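Putative alpha-N-acetylgalactosaminidase (Bacillus halodurans C-125, PDB 3CC1) probably hydrolyses terminal alpha-linked N-acetylgalactosamine from glycoconjugates, as a glycosidase built from a TIM barrel and a C-terminal beta sandwich. Local coordinates at residues A[204-209]-A[213-218]; A[228-233]-A[246-251]; A[277-282]-A[321-326]; A[335-340]-A[399-404]. All coordinates share one frame; numbering follows the deposited sequence. Where two conformers were deposited one is given.

Contact 1: residues A[204-209]-A[213-218]; sequences RAIQAC and MVLSLS. With PEG (di(hydroxyethyl)ether), chain L; SO4 (sulfate ion), chain C.
The shortest polar bond here, 2.7 Å from Ser-218 OG to O4 of a sulfate, lies at the far end of the segment on which Met-213 and Leu-215 receive Ile-206. The three belong to a beta-alpha-beta crossover of the barrel: helix 196-208 returns through a short turn into strand 214-216, which pairs in parallel with strand 180-184. With CG1 anti to the backbone N (chi1 -163°) and the next torsion also extended, Ile-206 stretches its longer branch from the helix to the strand. Its CD1 ends 3.7 Å from Leu-215 CB and 3.9 Å from Met-213 CB, and also rests on the carbonyl oxygen of Met-213. An alanine at Ile-206 removes this whole arm and would probably leave a gap between helix and strand, with the inner sides of Met-213 and Leu-215 lacking their apolar partner. Phe-170 of helix 162-175 also touches Ile-206. Met-213, a selenomethionine, runs extended as far as SE and then bends, which carries CE to Cys-209; CE and SG meet tip to tip at 3.8 Å, closing the contact beside the turn that leads to the strand. The sulfate at Ser-218 is held as well by the backbone N atoms of Asp-185, Ile-186 and Ala-187, and by Arg-190 of a second subunit, so this anion, probably from the crystallisation liquor, lies at a subunit boundary. At the other end of the segment a diethylene glycol molecule takes a nearly straight bond, Met-213 N to its O2, 3.3 Å long with an angle of 163°.

Contact 2: residues A[228-233]-A[246-251]; sequences HHFKTN and DWSLLY. With SO4 (sulfate ion), chain F.
The first turn of helix 247-262, N-capped by Asp-246, is where loop 228-233 sets down the ring of Phe-230. Ser-248 meets that ring through its methylene group: CB stands over one face, 3.5 Å from the centroid and 19° off the normal, a CH-pi contact displaced toward CD1, which lies 3.3 Å from Ser-248 CB. The same ring meets Tyr-251, one turn further on, at its rim, with Phe-230 CE2 3.7 Å from Tyr-251 CD2 and the two planes inclined at 67°. Tyr-251 OH is hydrogen-bonded to Asp-355 OD1. The cap rests on Ser-248 N, which binds Asp-246 OD1 at 2.9 Å from above the carboxylate plane. While CB serves the ring, chi1 of 69° turns the hydroxyl of Ser-248 to the same oxygen; at 2.5 Å the approach of OG to Asp-246 OD1 is suspiciously short, and since Asp-246 was modelled in two conformers, of which one is described, its detail is doubtful. Asp-246 OD2 also forms a salt bridge with Arg-295. On the loop side, Phe-230 N gives a bond of 2.8 Å to O4 of a sulfate that also binds Glu-354 N of a third subunit, and that subunit's Glu-354 packs on Phe-230. The whole is an N-capped helix start, with an aromatic residue from a preceding loop lying against its first turn beside a subunit interface.

Contact 3: residues A[277-282]-A[321-326]; sequences LGHIGI and LRDNDE
His-279 and Asp-323 are joined by a short hydrogen bond, ND1 to OD2 at 2.7 Å, nearly straight at 165°. The acceptor lies almost exactly in the imidazole plane, whereas ND1 meets OD2 on its anti side and somewhat out of the carboxylate plane; ring and carboxylate are turned 33° against each other. With CG anti to the backbone N (chi1 -170°), His-279 directs its ring to the loop that holds Asp-323. Asp-291 OD1 binds NE2, so both ring nitrogens are tied to carboxylates and the rotation of the ring is fixed. A leucine in place of His-279 would probably deprive Asp-323 and Asp-291 of the ring nitrogens that join them and break the direct link between the two segments. Ile-282 CD1 packs over one face of the imidazole, 3.5 Å above its plane. A second link passes through a water, which accepts from His-279 N at 3.0 Å and donates to Asn-324 OD1 at 2.8 Å. Further out, Tyr-37 OH binds Asn-324 ND2 and steadies that amide. The arrangement is a His-carboxylate hydrogen bond joining the small antiparallel pair 279-280 and 292-293 to the loop that follows barrel strand 315-317.

Contact 4: residues A[335-340]-A[399-404]; sequences EGILSI and NVWDRS
Ile-337, on helix 335-343, is wedged between Trp-401 and Val-400 of loop 399-404. Its CB stands above the rim of the six-membered ring, 4.1 Å from Trp-401 CZ2. From there CG2 passes beyond that rim, 3.8 Å from Trp-401 CZ2. The other branch begins with CG1, which stands over the centre of the six-membered ring, 3.4 Å from its centroid and 13° off the normal, a well-centred CH-pi contact. With CG1 beside the backbone N (chi1 -65°) and the next torsion turned the same way, the branch turns back at its end and brings CD1 to Val-400 CG1 at 3.4 Å, a tight carbon pair; this CD1 is also 3.5 Å from Trp-401 NE1. The indole is held by more than this isoleucine: NE1 is hydrogen-bonded to Asn-306 OD1 of helix 298-310, which fixes the ring's turn. Gly-336 fits close to the same valine methyl, its C 3.9 Å from Val-400 CG1; a side chain there would point into this tight place. Gly-336 also lines the pocket occupied by a long polyethylene glycol. Met-426 of strand 424-431 touches both Ile-337 and Val-400. The loop itself is shaped by an Asx motif, Asp-402 N giving a 3.2 Å bond to Asn-399 OD1 from above the amide plane, and by a G1 beta bulge in which Arg-403 and Ser-404 both face Asn-399. The result is a barrel helix laid against the hairpin turn joining strands 395-399 and 404-409, part of the junction between TIM barrel and C-terminal beta sandwich.

The four contacts follow one another along the chain, each closing before the next opens. Contact 1 belongs to the parallel barrel sheet, at its edge strand 214-216 as counted in this chain; contacts 2 and 3 lie on the other side of the chain's centre, their centres about 33 and 31 Å from that of contact 1. Helix 247-262 of contact 2 is followed directly by strand 279-280 of contact 3, and the nearest atoms of the two contacts are about 8 Å apart. Contact 4, centred about 22 Å from contact 3, is the one with a segment in the C-terminal sandwich. Three contacts thus tie barrel segments together, and the fourth pairs a segment from each domain.

Contact 1: residues A[204-209]-A[213-218]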
loop_
_atom_site.group_PDB
_atom_site.type_symbol
_atom_site.label_atom_id
_atom_site.label_comp_id
_atom_site.label_asym_id
_atom_site.label_seq_id
_atom_site.Cartn_x
_atom_site.Cartn_y
_atom_site.Cartn_z
ATOM N N ARG A 204 37.603 -6.544 8.066
ATOM C CA ARG A 204 38.906 -7.089 8.388
ATOM C C ARG A 204 39.975 -6.013 8.493
ATOM O O ARG A 204 40.859 -6.092 9.348
ATOM C CB ARG A 204 39.314 -8.133 7.350
ATOM C CG ARG A 204 38.507 -9.380 7.489
ATOM C CD ARG A 204 39.128 -10.525 6.737
ATOM N NE ARG A 204 38.772 -10.456 5.331
ATOM C CZ ARG A 204 37.791 -11.164 4.787
ATOM N NH1 ARG A 204 37.074 -11.988 5.534
ATOM N NH2 ARG A 204 37.519 -11.035 3.495
ATOM N N ALA A 205 39.878 -5.012 7.613
ATOM C CA ALA A 205 40.834 -3.901 7.559
ATOM C C ALA A 205 40.747 -3.048 8.803
ATOM O O ALA A 205 41.755 -2.742 9.428
ATOM C CB ALA A 205 40.604 -3.032 6.288
ATOM N N ILE A 206 39.538 -2.664 9.183
ATOM C CA ILE A 206 39.386 -1.833 10.379
ATOM C C ILE A 206 39.858 -2.624 11.611
ATOM O O ILE A 206 40.452 -2.088 12.543
ATOM C CB ILE A 206 37.952 -1.264 10.518
ATOM C CG1 ILE A 206 37.956 -0.102 11.489
ATOM C CG2 ILE A 206 36.944 -2.322 10.971
ATOM C CD1 ILE A 206 36.670 0.695 11.484
ATOM N N GLN A 207 39.617 -3.917 11.596
ATOM C CA GLN A 207 39.996 -4.763 12.728
ATOM C C GLN A 207 41.513 -4.909 12.820
ATOM O O GLN A 207 42.052 -5.091 13.891
ATOM C CB GLN A 207 39.329 -6.140 12.660
ATOM C CG GLN A 207 37.891 -6.161 13.244
ATOM N N ALA A 208 42.205 -4.795 11.701
ATOM C CA ALA A 208 43.651 -4.993 11.688
ATOM C C ALA A 208 44.442 -3.680 11.823
ATOM O O ALA A 208 45.663 -3.698 11.858
ATOM C CB ALA A 208 44.065 -5.707 10.426
ATOM N N CYS A 209 43.773 -2.537 11.905
ATOM C CA CYS A 209 44.491 -1.264 11.729
ATOM C C CYS A 209 45.203 -0.772 12.992
ATOM O O CYS A 209 45.859 0.264 12.986
ATOM C CB CYS A 209 43.532 -0.189 11.232
ATOM S SG CYS A 209 42.527 0.486 12.527
HETATM N N MSE A 213 38.276 1.737 16.718
HETATM C CA MSE A 213 37.598 2.502 15.700
HETATM C C MSE A 213 36.223 1.908 15.373
HETATM O O MSE A 213 36.097 0.721 15.100
HETATM C CB MSE A 213 38.496 2.563 14.442
HETATM C CG MSE A 213 38.237 3.766 13.553
HETATM SE SE MSE A 213 39.227 3.796 11.889
HETATM C CE MSE A 213 40.970 3.993 12.653
ATOM N N VAL A 214 35.196 2.749 15.396
ATOM C CA VAL A 214 33.840 2.293 15.125
ATOM C C VAL A 214 33.588 2.294 13.612
ATOM O O VAL A 214 33.970 3.225 12.907
ATOM C CB VAL A 214 32.792 3.148 15.863
ATOM C CG1 VAL A 214 31.347 2.742 15.404
ATOM C CG2 VAL A 214 32.978 3.004 17.350
ATOM N N LEU A 215 32.998 1.212 13.132
ATOM C CA LEU A 215 32.608 1.088 11.748
ATOM C C LEU A 215 31.103 1.170 11.645
ATOM O O LEU A 215 30.372 0.436 12.296
ATOM C CB LEU A 215 33.067 -0.242 11.152
ATOM C CG LEU A 215 32.699 -0.425 9.662
ATOM C CD1 LEU A 215 33.378 0.665 8.841
ATOM C CD2 LEU A 215 33.068 -1.843 9.199
ATOM N N SER A 216 30.639 2.062 10.795
ATOM C CA SER A 216 29.231 2.175 10.533
ATOM C C SER A 216 29.000 1.943 9.055
ATOM O O SER A 216 29.689 2.525 8.205
ATOM C CB SER A 216 28.803 3.567 10.942
ATOM O OG SER A 216 27.453 3.762 10.641
ATOM N N LEU A 217 28.066 1.059 8.743
ATOM C CA LEU A 217 27.782 0.731 7.352
ATOM C C LEU A 217 26.443 1.354 6.927
ATOM O O LEU A 217 26.250 2.583 7.056
ATOM C CB LEU A 217 27.823 -0.775 7.135
ATOM C CG LEU A 217 29.232 -1.354 7.380
ATOM C CD1 LEU A 217 29.213 -2.842 7.291
ATOM C CD2 LEU A 217 30.301 -0.775 6.451
ATOM N N SER A 218 25.522 0.556 6.398
ATOM C CA SER A 218 24.229 1.132 5.947
ATOM C C SER A 218 23.063 0.221 6.279
ATOM O O SER A 218 22.520 -0.428 5.411
ATOM C CB SER A 218 24.270 1.482 4.438
ATOM O OG SER A 218 23.059 2.112 4.032
HETATM C C1 PEG L . 36.188 -0.238 19.735
HETATM O O1 PEG L . 35.862 1.162 19.782
HETATM C C2 PEG L . 36.184 -0.781 18.303
HETATM O O2 PEG L . 37.508 -1.208 17.915
HETATM C C3 PEG L . 37.608 -1.812 16.611
HETATM C C4 PEG L . 38.960 -2.512 16.481
HETATM O O4 PEG L . 39.947 -1.647 15.896
HETATM S S SO4 C . 24.303 3.719 1.212
HETATM O O1 SO4 C . 23.844 3.076 -0.021
HETATM O O2 SO4 C . 25.074 4.962 0.945
HETATM O O3 SO4 C . 25.237 2.767 1.822
HETATM O O4 SO4 C . 23.200 4.009 2.111
#

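Contact 2: residues A[228-233]-A[246-251]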
loop_
_atom_site.group_PDB
_atom_site.type_symbol
_atom_site.label_atom_id
_atom_site.label_comp_id
_atom_site.label_asym_id
_atom_site.label_seq_id
_atom_site.Cartn_x
_atom_site.Cartn_y
_atom_site.Cartn_z
ATOM N N HIS A 228 7.319 4.922 -1.410
ATOM C CA HIS A 228 5.995 4.477 -1.876
ATOM C C HIS A 228 5.025 5.696 -1.906
ATOM O O HIS A 228 4.110 5.773 -2.721
ATOM C CB HIS A 228 5.462 3.333 -0.979
ATOM C CG HIS A 228 6.214 2.039 -1.121
ATOM N N HIS A 229 5.246 6.654 -1.009
ATOM C CA HIS A 229 4.327 7.803 -0.849
ATOM C C HIS A 229 4.941 9.054 -1.456
ATOM O O HIS A 229 6.159 9.138 -1.632
ATOM C CB HIS A 229 4.012 8.068 0.656
ATOM N N PHE A 230 4.076 10.012 -1.760
ATOM C CA PHE A 230 4.471 11.394 -1.893
ATOM C C PHE A 230 5.259 11.550 -3.188
ATOM O O PHE A 230 6.075 12.423 -3.340
ATOM C CB PHE A 230 5.302 11.854 -0.672
ATOM C CG PHE A 230 4.531 11.881 0.640
ATOM C CD1 PHE A 230 3.821 13.037 1.031
ATOM C CD2 PHE A 230 4.533 10.768 1.494
ATOM C CE1 PHE A 230 3.117 13.093 2.269
ATOM C CE2 PHE A 230 3.826 10.801 2.726
ATOM C CZ PHE A 230 3.112 11.968 3.111
ATOM N N LYS A 231 4.955 10.645 -4.098
ATOM C CA LYS A 231 5.618 10.506 -5.403
ATOM C C LYS A 231 5.119 11.571 -6.397
ATOM O O LYS A 231 3.906 11.794 -6.503
ATOM C CB LYS A 231 5.307 9.084 -5.956
ATOM C CG LYS A 231 5.883 7.915 -5.128
ATOM C CD LYS A 231 5.563 6.551 -5.758
ATOM C CE LYS A 231 4.034 6.300 -5.733
ATOM N N THR A 232 6.050 12.264 -7.029
ATOM C CA THR A 232 5.777 13.078 -8.251
ATOM C C THR A 232 6.695 12.633 -9.409
ATOM O O THR A 232 7.682 11.979 -9.164
ATOM C CB THR A 232 6.020 14.565 -8.021
ATOM O OG1 THR A 232 7.427 14.858 -8.092
ATOM C CG2 THR A 232 5.431 15.005 -6.665
ATOM N N ASN A 233 6.378 12.971 -10.655
ATOM C CA ASN A 233 7.246 12.522 -11.772
ATOM C C ASN A 233 8.682 13.040 -11.602
ATOM O O ASN A 233 9.645 12.327 -11.775
ATOM C CB ASN A 233 6.657 12.921 -13.137
ATOM C CG ASN A 233 5.464 12.039 -13.540
ATOM O OD1 ASN A 233 5.308 10.920 -12.991
ATOM N ND2 ASN A 233 4.597 12.538 -14.482
ATOM N N ASP A 246 11.496 17.642 6.080
ATOM C CA ASP A 246 10.216 17.634 5.378
ATOM C C ASP A 246 9.320 16.590 5.981
ATOM O O ASP A 246 9.739 15.462 6.229
ATOM C CB ASP A 246 10.375 17.362 3.884
ATOM C CG ASP A 246 9.062 17.565 3.117
ATOM O OD1 ASP A 246 8.281 16.582 3.000
ATOM O OD2 ASP A 246 8.827 18.696 2.605
ATOM N N TRP A 247 8.092 16.988 6.264
ATOM C CA TRP A 247 7.163 16.080 6.938
ATOM C C TRP A 247 6.962 14.784 6.169
ATOM O O TRP A 247 6.785 13.726 6.757
ATOM C CB TRP A 247 5.808 16.732 7.191
ATOM C CG TRP A 247 4.810 15.761 7.735
ATOM C CD1 TRP A 247 3.710 15.298 7.112
ATOM C CD2 TRP A 247 4.849 15.117 9.020
ATOM N NE1 TRP A 247 3.040 14.418 7.931
ATOM C CE2 TRP A 247 3.730 14.267 9.098
ATOM C CE3 TRP A 247 5.721 15.168 10.096
ATOM C CZ2 TRP A 247 3.445 13.494 10.226
ATOM C CZ3 TRP A 247 5.425 14.387 11.229
ATOM C CH2 TRP A 247 4.315 13.568 11.272
ATOM N N SER A 248 6.977 14.840 4.843
ATOM C CA SER A 248 6.708 13.637 4.092
ATOM C C SER A 248 7.758 12.556 4.378
ATOM O O SER A 248 7.436 11.362 4.461
ATOM C CB SER A 248 6.633 13.904 2.577
ATOM O OG SER A 248 7.934 14.228 2.117
ATOM N N LEU A 249 8.996 12.968 4.600
ATOM C CA LEU A 249 10.051 12.006 4.967
ATOM C C LEU A 249 9.904 11.498 6.407
ATOM O O LEU A 249 10.168 10.321 6.712
ATOM C CB LEU A 249 11.417 12.634 4.751
ATOM C CG LEU A 249 11.688 13.114 3.301
ATOM C CD1 LEU A 249 12.961 13.949 3.306
ATOM C CD2 LEU A 249 11.806 11.901 2.416
ATOM N N LEU A 250 9.543 12.395 7.319
ATOM C CA LEU A 250 9.350 11.966 8.727
ATOM C C LEU A 250 8.173 10.994 8.819
ATOM O O LEU A 250 8.268 9.902 9.416
ATOM C CB LEU A 250 9.164 13.193 9.641
ATOM C CG LEU A 250 9.021 12.968 11.132
ATOM C CD1 LEU A 250 10.040 11.958 11.729
ATOM C CD2 LEU A 250 9.068 14.357 11.878
ATOM N N TYR A 251 7.071 11.360 8.186
ATOM C CA TYR A 251 5.911 10.489 8.125
ATOM C C TYR A 251 6.315 9.102 7.623
ATOM O O TYR A 251 5.949 8.103 8.220
ATOM C CB TYR A 251 4.840 11.030 7.186
ATOM C CG TYR A 251 3.640 10.142 7.066
ATOM C CD1 TYR A 251 2.597 10.256 7.947
ATOM C CD2 TYR A 251 3.537 9.209 6.055
ATOM C CE1 TYR A 251 1.482 9.453 7.851
ATOM C CE2 TYR A 251 2.430 8.417 5.922
ATOM C CZ TYR A 251 1.392 8.532 6.838
ATOM O OH TYR A 251 0.246 7.749 6.774
HETATM S S SO4 F . 1.164 9.301 -4.417
HETATM O O1 SO4 F . 1.585 8.347 -5.456
HETATM O O2 SO4 F . -0.269 9.212 -4.148
HETATM O O3 SO4 F . 1.483 10.641 -4.936
HETATM O O4 SO4 F . 1.867 9.025 -3.160
#

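Contact 3: residues A[277-282]-A[321-326]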
loop_
_atom_site.group_PDB
_atom_site.type_symbol
_atom_site.label_atom_id
_atom_site.label_comp_id
_atom_site.label_asym_id
_atom_site.label_seq_id
_atom_site.Cartn_x
_atom_site.Cartn_y
_atom_site.Cartn_z
ATOM N N LEU A 277 17.971 19.910 12.386
ATOM C CA LEU A 277 17.539 20.840 13.398
ATOM C C LEU A 277 18.368 22.105 13.361
ATOM O O LEU A 277 19.504 22.119 12.868
ATOM C CB LEU A 277 17.670 20.176 14.776
ATOM C CG LEU A 277 16.789 18.975 15.128
ATOM C CD1 LEU A 277 17.186 18.397 16.476
ATOM C CD2 LEU A 277 15.318 19.326 15.078
ATOM N N GLY A 278 17.784 23.185 13.879
ATOM C CA GLY A 278 18.474 24.460 13.950
ATOM C C GLY A 278 18.813 24.986 12.579
ATOM O O GLY A 278 18.034 24.887 11.669
ATOM N N HIS A 279 20.000 25.577 12.475
ATOM C CA HIS A 279 20.470 26.256 11.259
ATOM C C HIS A 279 21.177 25.279 10.300
ATOM O O HIS A 279 22.265 24.756 10.567
ATOM C CB HIS A 279 21.371 27.434 11.650
ATOM C CG HIS A 279 21.719 28.361 10.512
ATOM N ND1 HIS A 279 22.753 29.269 10.598
ATOM C CD2 HIS A 279 21.189 28.513 9.274
ATOM C CE1 HIS A 279 22.831 29.957 9.466
ATOM N NE2 HIS A 279 21.901 29.511 8.639
ATOM N N ILE A 280 20.514 25.053 9.176
ATOM C CA ILE A 280 20.907 24.062 8.188
ATOM C C ILE A 280 20.860 24.690 6.812
ATOM O O ILE A 280 20.354 25.794 6.653
ATOM C CB ILE A 280 19.986 22.779 8.249
ATOM C CG1 ILE A 280 18.513 23.130 8.047
ATOM C CG2 ILE A 280 20.179 22.029 9.560
ATOM C CD1 ILE A 280 17.527 21.935 8.190
ATOM N N GLY A 281 21.407 23.985 5.821
ATOM C CA GLY A 281 21.326 24.385 4.435
ATOM C C GLY A 281 22.218 25.550 4.061
ATOM O O GLY A 281 21.960 26.235 3.076
ATOM N N ILE A 282 23.273 25.778 4.847
ATOM C CA ILE A 282 24.147 26.951 4.655
ATOM C C ILE A 282 24.882 26.839 3.318
ATOM O O ILE A 282 24.879 27.774 2.526
ATOM C CB ILE A 282 25.095 27.170 5.852
ATOM C CG1 ILE A 282 24.266 27.381 7.120
ATOM C CG2 ILE A 282 26.019 28.391 5.649
ATOM C CD1 ILE A 282 25.062 27.426 8.392
ATOM N N LEU A 321 25.753 24.137 15.140
ATOM C CA LEU A 321 25.510 24.206 16.584
ATOM C C LEU A 321 25.641 25.611 17.162
ATOM O O LEU A 321 24.902 25.982 18.105
ATOM C CB LEU A 321 26.443 23.247 17.339
ATOM C CG LEU A 321 26.101 21.751 17.287
ATOM C CD1 LEU A 321 27.285 20.939 17.791
ATOM C CD2 LEU A 321 24.831 21.430 18.079
ATOM N N ARG A 322 26.580 26.386 16.620
ATOM C CA ARG A 322 26.914 27.679 17.184
ATOM C C ARG A 322 25.758 28.640 17.040
ATOM O O ARG A 322 25.674 29.625 17.772
ATOM C CB ARG A 322 28.180 28.292 16.568
ATOM C CG ARG A 322 29.464 27.719 17.128
ATOM C CD ARG A 322 30.649 28.070 16.276
ATOM N NE ARG A 322 30.539 27.536 14.917
ATOM C CZ ARG A 322 31.341 27.885 13.920
ATOM N NH1 ARG A 322 32.353 28.689 14.136
ATOM N NH2 ARG A 322 31.187 27.377 12.710
ATOM N N ASP A 323 24.840 28.328 16.134
ATOM C CA ASP A 323 23.688 29.201 15.905
ATOM C C ASP A 323 22.433 28.736 16.637
ATOM O O ASP A 323 21.344 29.236 16.385
ATOM C CB ASP A 323 23.392 29.301 14.416
ATOM C CG ASP A 323 24.465 30.044 13.670
ATOM O OD1 ASP A 323 25.153 30.844 14.319
ATOM O OD2 ASP A 323 24.617 29.828 12.454
ATOM N N ASN A 324 22.574 27.763 17.525
ATOM C CA ASN A 324 21.423 27.219 18.256
ATOM C C ASN A 324 20.679 28.318 19.030
ATOM O O ASN A 324 21.281 29.279 19.500
ATOM C CB ASN A 324 21.846 26.179 19.293
ATOM C CG ASN A 324 22.039 24.797 18.714
ATOM O OD1 ASN A 324 21.730 24.544 17.540
ATOM N ND2 ASN A 324 22.520 23.876 19.558
ATOM N N ASP A 325 19.377 28.159 19.174
ATOM C CA ASP A 325 18.623 28.965 20.144
ATOM C C ASP A 325 18.366 28.132 21.371
ATOM O O ASP A 325 18.775 26.979 21.442
ATOM C CB ASP A 325 17.299 29.486 19.581
ATOM C CG ASP A 325 16.420 28.389 18.964
ATOM O OD1 ASP A 325 16.762 27.177 19.014
ATOM O OD2 ASP A 325 15.357 28.759 18.440
ATOM N N GLU A 326 17.667 28.709 22.336
ATOM C CA GLU A 326 17.430 28.024 23.595
ATOM C C GLU A 326 16.569 26.786 23.338
ATOM O O GLU A 326 16.834 25.692 23.869
ATOM C CB GLU A 326 16.803 28.991 24.625
ATOM C CG GLU A 326 16.304 28.331 25.887
HETATM O O HOH W 1 21.727 25.385 14.888
#

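Contact 4: residues A[335-340]-A[399-404]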
loop_
_atom_site.group_PDB
_atom_site.type_symbol
_atom_site.label_atom_id
_atom_site.label_comp_id
_atom_site.label_asym_id
_atom_site.label_seq_id
_atom_site.Cartn_x
_atom_site.Cartn_y
_atom_site.Cartn_z
ATOM N N GLU A 335 17.901 14.835 29.690
ATOM C CA GLU A 335 18.576 13.604 30.094
ATOM C C GLU A 335 17.617 12.424 30.066
ATOM O O GLU A 335 18.002 11.287 29.771
ATOM C CB GLU A 335 19.270 13.761 31.462
ATOM N N GLY A 336 16.350 12.685 30.336
ATOM C CA GLY A 336 15.331 11.648 30.240
ATOM C C GLY A 336 15.191 11.055 28.849
ATOM O O GLY A 336 15.156 9.852 28.697
ATOM N N ILE A 337 15.128 11.913 27.840
ATOM C CA ILE A 337 15.052 11.473 26.432
ATOM C C ILE A 337 16.322 10.735 25.994
ATOM O O ILE A 337 16.274 9.720 25.324
ATOM C CB ILE A 337 14.792 12.705 25.479
ATOM C CG1 ILE A 337 13.407 13.315 25.769
ATOM C CG2 ILE A 337 14.987 12.362 24.015
ATOM C CD1 ILE A 337 12.155 12.353 25.618
ATOM N N LEU A 338 17.469 11.299 26.330
ATOM C CA LEU A 338 18.738 10.722 25.940
ATOM C C LEU A 338 18.916 9.379 26.599
ATOM O O LEU A 338 19.472 8.447 26.039
ATOM C CB LEU A 338 19.892 11.644 26.324
ATOM C CG LEU A 338 19.952 13.015 25.614
ATOM C CD1 LEU A 338 21.157 13.844 26.157
ATOM C CD2 LEU A 338 19.940 12.829 24.083
ATOM N N SER A 339 18.426 9.275 27.822
ATOM C CA SER A 339 18.515 8.015 28.510
ATOM C C SER A 339 17.672 6.887 27.848
ATOM O O SER A 339 18.048 5.703 27.858
ATOM C CB SER A 339 18.146 8.239 29.960
ATOM O OG SER A 339 17.958 6.985 30.545
ATOM N N ILE A 340 16.564 7.255 27.223
ATOM C CA ILE A 340 15.788 6.274 26.436
ATOM C C ILE A 340 16.671 5.746 25.296
ATOM O O ILE A 340 16.827 4.529 25.123
ATOM C CB ILE A 340 14.438 6.854 25.906
ATOM C CG1 ILE A 340 13.563 7.240 27.091
ATOM C CG2 ILE A 340 13.722 5.860 25.008
ATOM C CD1 ILE A 340 12.417 8.155 26.796
ATOM N N ASN A 399 5.115 13.088 31.607
ATOM C CA ASN A 399 5.512 13.663 30.324
ATOM C C ASN A 399 7.012 13.878 30.362
ATOM O O ASN A 399 7.508 14.696 31.119
ATOM C CB ASN A 399 4.782 14.996 30.120
ATOM C CG ASN A 399 5.166 15.707 28.807
ATOM O OD1 ASN A 399 6.260 15.585 28.303
ATOM N ND2 ASN A 399 4.245 16.504 28.296
ATOM N N VAL A 400 7.751 13.116 29.576
ATOM C CA VAL A 400 9.230 13.117 29.704
ATOM C C VAL A 400 9.820 14.462 29.279
ATOM O O VAL A 400 10.698 14.997 29.935
ATOM C CB VAL A 400 9.893 11.961 28.923
ATOM C CG1 VAL A 400 11.448 12.121 28.961
ATOM C CG2 VAL A 400 9.444 10.599 29.481
ATOM N N TRP A 401 9.290 15.040 28.198
ATOM C CA TRP A 401 9.854 16.288 27.687
ATOM C C TRP A 401 9.688 17.430 28.673
ATOM O O TRP A 401 10.589 18.227 28.858
ATOM C CB TRP A 401 9.279 16.660 26.342
ATOM C CG TRP A 401 9.936 15.908 25.242
ATOM C CD1 TRP A 401 9.417 14.903 24.514
ATOM C CD2 TRP A 401 11.244 16.141 24.747
ATOM N NE1 TRP A 401 10.327 14.473 23.576
ATOM C CE2 TRP A 401 11.457 15.231 23.682
ATOM C CE3 TRP A 401 12.259 17.039 25.082
ATOM C CZ2 TRP A 401 12.649 15.183 22.969
ATOM C CZ3 TRP A 401 13.460 16.981 24.349
ATOM C CH2 TRP A 401 13.626 16.063 23.320
ATOM N N ASP A 402 8.539 17.566 29.299
ATOM C CA ASP A 402 8.426 18.704 30.198
ATOM C C ASP A 402 8.514 18.307 31.671
ATOM O O ASP A 402 8.324 19.106 32.571
ATOM C CB ASP A 402 7.234 19.555 29.832
ATOM C CG ASP A 402 5.945 18.952 30.220
ATOM O OD1 ASP A 402 5.911 18.092 31.118
ATOM O OD2 ASP A 402 4.936 19.354 29.602
ATOM N N ARG A 403 8.884 17.059 31.881
ATOM C CA ARG A 403 9.202 16.530 33.200
ATOM C C ARG A 403 8.045 16.737 34.162
ATOM O O ARG A 403 8.253 17.174 35.285
ATOM C CB ARG A 403 10.444 17.211 33.776
ATOM C CG ARG A 403 11.667 17.161 32.870
ATOM C CD ARG A 403 12.776 18.103 33.313
ATOM N NE ARG A 403 13.712 18.371 32.201
ATOM N N SER A 404 6.823 16.498 33.733
ATOM C CA SER A 404 5.700 16.734 34.625
ATOM C C SER A 404 4.765 15.532 34.722
ATOM O O SER A 404 4.686 14.672 33.837
ATOM C CB SER A 404 4.933 17.989 34.201
ATOM O OG SER A 404 4.249 17.767 32.983
#